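PDB 1S7K: acetyl transferase, which transfers an acetyl group from acetyl-coenzyme A to the N-terminal alpha-amino group of ribosomal protein L7/L12. Local coordinates for the interface of chains A and B. Numbering follows the deposited sequence. Chains: chain A/B, acetyl transferase.

The interface of chains A and B. Residues chain A 91, 94, 98, 132, 156, 174, 178; chain B 159-162.
A:Arg132, A:Glu156 and A:Met174 receive the tight turn B:Met159 to B:Ala162 in the two-fold symmetric homodimer interface of RimL, a GNAT-fold acetyltransferase; the same contact recurs with the chains exchanged, so that each subunit both offers this turn and receives its partner's. The turn links strands 154-159 and 162-165 of chain B and lies against the strands of chain A. A:Arg132 reaches it with CG anti to the backbone N (chi1 -178°) and the chain straight as far as NE. Its guanidinium meets the A:Glu156 carboxylate end-on and coplanar, A:Arg132 NH1 to A:Glu156 OE2 at 2.7 Å in a salt bridge and A:Arg132 NH2 to A:Glu156 OE1 at 2.8 Å, each carboxylate oxygen using its syn lone pair. This pairing fixes the rotation of the carboxylate and leaves a face of OE1 of A:Glu156 to the backbone N of B:Lys160, which donates from above the carboxylate plane over 3.0 Å, nearly straight (164° at H). The carbonyl O of B:Lys160 accepts a weak, bent bond from A:Arg132 NH2. B:Ala162 CB sits over one guanidinium face, towards its rim, 3.7 Å from NE of A:Arg132. B:Met159 lies across A:Met174 at about a right angle, its CG 3.6 Å from the A:Met174 sulfur SD; the bend at chi3 (64°) returns its methyl CE towards NH1 of A:Arg132. At the other flank, A:Ile178 CG2 touches the B:Gln161 amide NE2. The carbonyl O of B:Ala162 rests against the carboxamide of A:Asn94, 3.2 Å from its CG. Waters bridge A:Asn94 O to B:Gln161 O and A:Glu91 OE1 to B:Ala162 O. A:Asn94 ND2 and, farther back, the A:Tyr98 hydroxyl donate to OE1 and OE2 of A:Glu91 from above the carboxylate plane, which probably holds the carboxylate that binds the bridging water.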
ATOM      1  N   GLU A  91       1.473   8.386   1.781  1.00 14.40           N
ATOM      2  CA  GLU A  91       0.383   8.278   2.716  1.00 16.20           C
ATOM      3  C   GLU A  91       0.583   9.583   3.521  1.00 17.48           C
ATOM      4  O   GLU A  91       1.306   9.598   4.501  1.00 14.30           O
ATOM      5  CB  GLU A  91       0.587   7.038   3.581  1.00 15.36           C
ATOM      6  CG  GLU A  91       0.440   5.736   2.780  1.00 15.42           C
ATOM      7  CD  GLU A  91       0.701   4.522   3.627  1.00 16.94           C
ATOM      8  OE1 GLU A  91       0.948   4.696   4.849  1.00 17.64           O
ATOM      9  OE2 GLU A  91       0.664   3.408   3.056  1.00 15.23           O
ATOM     10  N   ASN A  94       0.289   9.409   7.429  1.00 17.62           N
ATOM     11  CA  ASN A  94       1.358   8.622   8.067  1.00 15.11           C
ATOM     12  C   ASN A  94       2.772   9.171   7.712  1.00 15.14           C
ATOM     13  O   ASN A  94       3.804   8.689   8.275  1.00 14.48           O
ATOM     14  CB  ASN A  94       1.245   7.142   7.606  1.00 13.05           C
ATOM     15  CG  ASN A  94      -0.097   6.498   7.994  1.00 14.47           C
ATOM     16  OD1 ASN A  94      -0.643   6.798   9.038  1.00 14.12           O
ATOM     17  ND2 ASN A  94      -0.617   5.575   7.142  1.00 13.84           N
ATOM     18  N   TYR A  98       6.674   5.243  -0.505  1.00  8.98           N
ATOM     19  CA  TYR A  98       7.257   4.001  -1.028  1.00 10.04           C
ATOM     20  C   TYR A  98       8.155   4.428  -2.208  1.00 11.44           C
ATOM     21  O   TYR A  98       7.757   5.186  -3.092  1.00 13.25           O
ATOM     22  CB  TYR A  98       6.158   3.050  -1.497  1.00  9.42           C
ATOM     23  CG  TYR A  98       5.251   2.684  -0.340  1.00 12.08           C
ATOM     24  CD1 TYR A  98       4.163   3.468   0.005  1.00 12.40           C
ATOM     25  CD2 TYR A  98       5.552   1.595   0.452  1.00 11.03           C
ATOM     26  CE1 TYR A  98       3.378   3.150   1.163  1.00 12.67           C
ATOM     27  CE2 TYR A  98       4.808   1.278   1.582  1.00 11.90           C
ATOM     28  CZ  TYR A  98       3.735   2.040   1.932  1.00 14.11           C
ATOM     29  OH  TYR A  98       3.001   1.658   3.031  1.00 18.13           O
ATOM     30  N   ARG A 132       8.948   8.397   7.043  1.00 10.92           N
ATOM     31  CA  ARG A 132       9.096   6.950   6.895  1.00  9.29           C
ATOM     32  C   ARG A 132       9.284   6.651   5.386  1.00  9.23           C
ATOM     33  O   ARG A 132       8.395   6.909   4.556  1.00  9.25           O
ATOM     34  CB  ARG A 132       7.844   6.212   7.439  1.00  8.98           C
ATOM     35  CG  ARG A 132       7.992   4.611   7.344  1.00  7.67           C
ATOM     36  CD  ARG A 132       6.698   3.895   7.913  1.00  9.97           C
ATOM     37  NE  ARG A 132       6.541   2.589   7.294  1.00  8.13           N
ATOM     38  CZ  ARG A 132       7.298   1.525   7.571  1.00 12.23           C
ATOM     39  NH1 ARG A 132       7.129   0.400   6.887  1.00 11.29           N
ATOM     40  NH2 ARG A 132       8.142   1.534   8.603  1.00 11.06           N
ATOM     41  N   GLU A 156      12.163  -5.018   7.418  1.00  6.65           N
ATOM     42  CA  GLU A 156      11.028  -5.196   8.331  1.00  8.91           C
ATOM     43  C   GLU A 156      10.272  -6.488   8.131  1.00 10.13           C
ATOM     44  O   GLU A 156       9.568  -6.945   9.063  1.00 10.67           O
ATOM     45  CB  GLU A 156      10.051  -4.045   8.158  1.00  5.83           C
ATOM     46  CG  GLU A 156      10.670  -2.718   8.574  1.00  7.32           C
ATOM     47  CD  GLU A 156       9.640  -1.585   8.493  1.00  7.62           C
ATOM     48  OE1 GLU A 156       9.765  -0.615   9.233  1.00 10.44           O
ATOM     49  OE2 GLU A 156       8.719  -1.666   7.674  1.00  9.91           O
ATOM     50  N   MET A 174      10.290  -5.983   2.485  1.00  8.50           N
ATOM     51  CA  MET A 174       9.861  -4.656   2.818  1.00  7.96           C
ATOM     52  C   MET A 174      10.935  -4.096   3.723  1.00  8.35           C
ATOM     53  O   MET A 174      11.208  -4.644   4.799  1.00  8.60           O
ATOM     54  CB  MET A 174       8.495  -4.645   3.532  1.00  8.47           C
ATOM     55  CG  MET A 174       8.225  -3.164   3.997  1.00 14.77           C
ATOM     56  SD  MET A 174       6.578  -2.908   4.684  1.00 16.72           S
ATOM     57  CE  MET A 174       5.643  -3.014   3.159  1.00 17.90           C
ATOM     58  N   ILE A 178      13.514   5.441   8.901  1.00 12.89           N
ATOM     59  CA  ILE A 178      12.805   6.571   9.497  1.00 10.48           C
ATOM     60  C   ILE A 178      13.862   7.699   9.694  1.00 10.49           C
ATOM     61  O   ILE A 178      14.991   7.438  10.181  1.00  9.65           O
ATOM     62  CB  ILE A 178      12.230   6.232  10.891  1.00 12.77           C
ATOM     63  CG1 ILE A 178      11.293   4.998  10.824  1.00 13.59           C
ATOM     64  CG2 ILE A 178      11.531   7.495  11.509  1.00 12.92           C
ATOM     65  CD1 ILE A 178       9.993   5.214  10.181  1.00 17.26           C
TER
ATOM     66  N   MET B 159       5.949  -3.094  10.680  1.00  6.79           N
ATOM     67  CA  MET B 159       6.369  -1.861  10.037  1.00  8.54           C
ATOM     68  C   MET B 159       6.492  -0.798  11.130  1.00  8.53           C
ATOM     69  O   MET B 159       5.511  -0.463  11.742  1.00  8.91           O
ATOM     70  CB  MET B 159       5.285  -1.482   9.056  1.00  8.27           C
ATOM     71  CG  MET B 159       5.106  -2.625   7.971  1.00 10.77           C
ATOM     72  SD  MET B 159       3.582  -2.425   7.026  1.00 18.23           S
ATOM     73  CE  MET B 159       3.836  -0.944   6.196  1.00 15.42           C
ATOM     74  N   LYS B 160       7.697  -0.278  11.311  1.00  9.29           N
ATOM     75  CA  LYS B 160       7.965   0.681  12.387  1.00 10.60           C
ATOM     76  C   LYS B 160       7.273   2.013  12.243  1.00 10.83           C
ATOM     77  O   LYS B 160       7.387   2.618  11.204  1.00  8.29           O
ATOM     78  CB  LYS B 160       9.474   0.883  12.473  1.00 15.31           C
ATOM     79  CG  LYS B 160       9.942   1.729  13.620  1.00 17.26           C
ATOM     80  CD  LYS B 160      11.456   1.983  13.539  1.00 20.33           C
ATOM     81  CE  LYS B 160      12.198   1.393  14.727  1.00 20.22           C
ATOM     82  NZ  LYS B 160      13.431   2.284  14.914  1.00 20.27           N
ATOM     83  N   GLN B 161       6.533   2.466  13.264  1.00  9.84           N
ATOM     84  CA  GLN B 161       5.914   3.808  13.164  1.00 10.54           C
ATOM     85  C   GLN B 161       5.165   4.087  11.873  1.00 11.52           C
ATOM     86  O   GLN B 161       5.182   5.183  11.339  1.00 11.61           O
ATOM     87  CB  GLN B 161       7.032   4.868  13.348  1.00 10.18           C
ATOM     88  CG  GLN B 161       7.687   4.728  14.713  1.00  9.28           C
ATOM     89  CD  GLN B 161       9.085   5.421  14.788  1.00 13.04           C
ATOM     90  OE1 GLN B 161      10.003   4.948  15.485  1.00 13.99           O
ATOM     91  NE2 GLN B 161       9.224   6.514  14.090  1.00 10.27           N
ATOM     92  N   ALA B 162       4.427   3.097  11.415  1.00 10.94           N
ATOM     93  CA  ALA B 162       3.758   3.214  10.167  1.00 12.16           C
ATOM     94  C   ALA B 162       2.357   3.832  10.156  1.00 13.88           C
ATOM     95  O   ALA B 162       1.865   4.274   9.082  1.00 14.82           O
ATOM     96  CB  ALA B 162       3.735   1.824   9.546  1.00 11.98           C
TER
HETATM   97  O   HOH W   1       5.890   7.425   9.946  1.00 16.21           O
HETATM   98  O   HOH W   2       2.124   3.031   6.775  1.00 21.69           O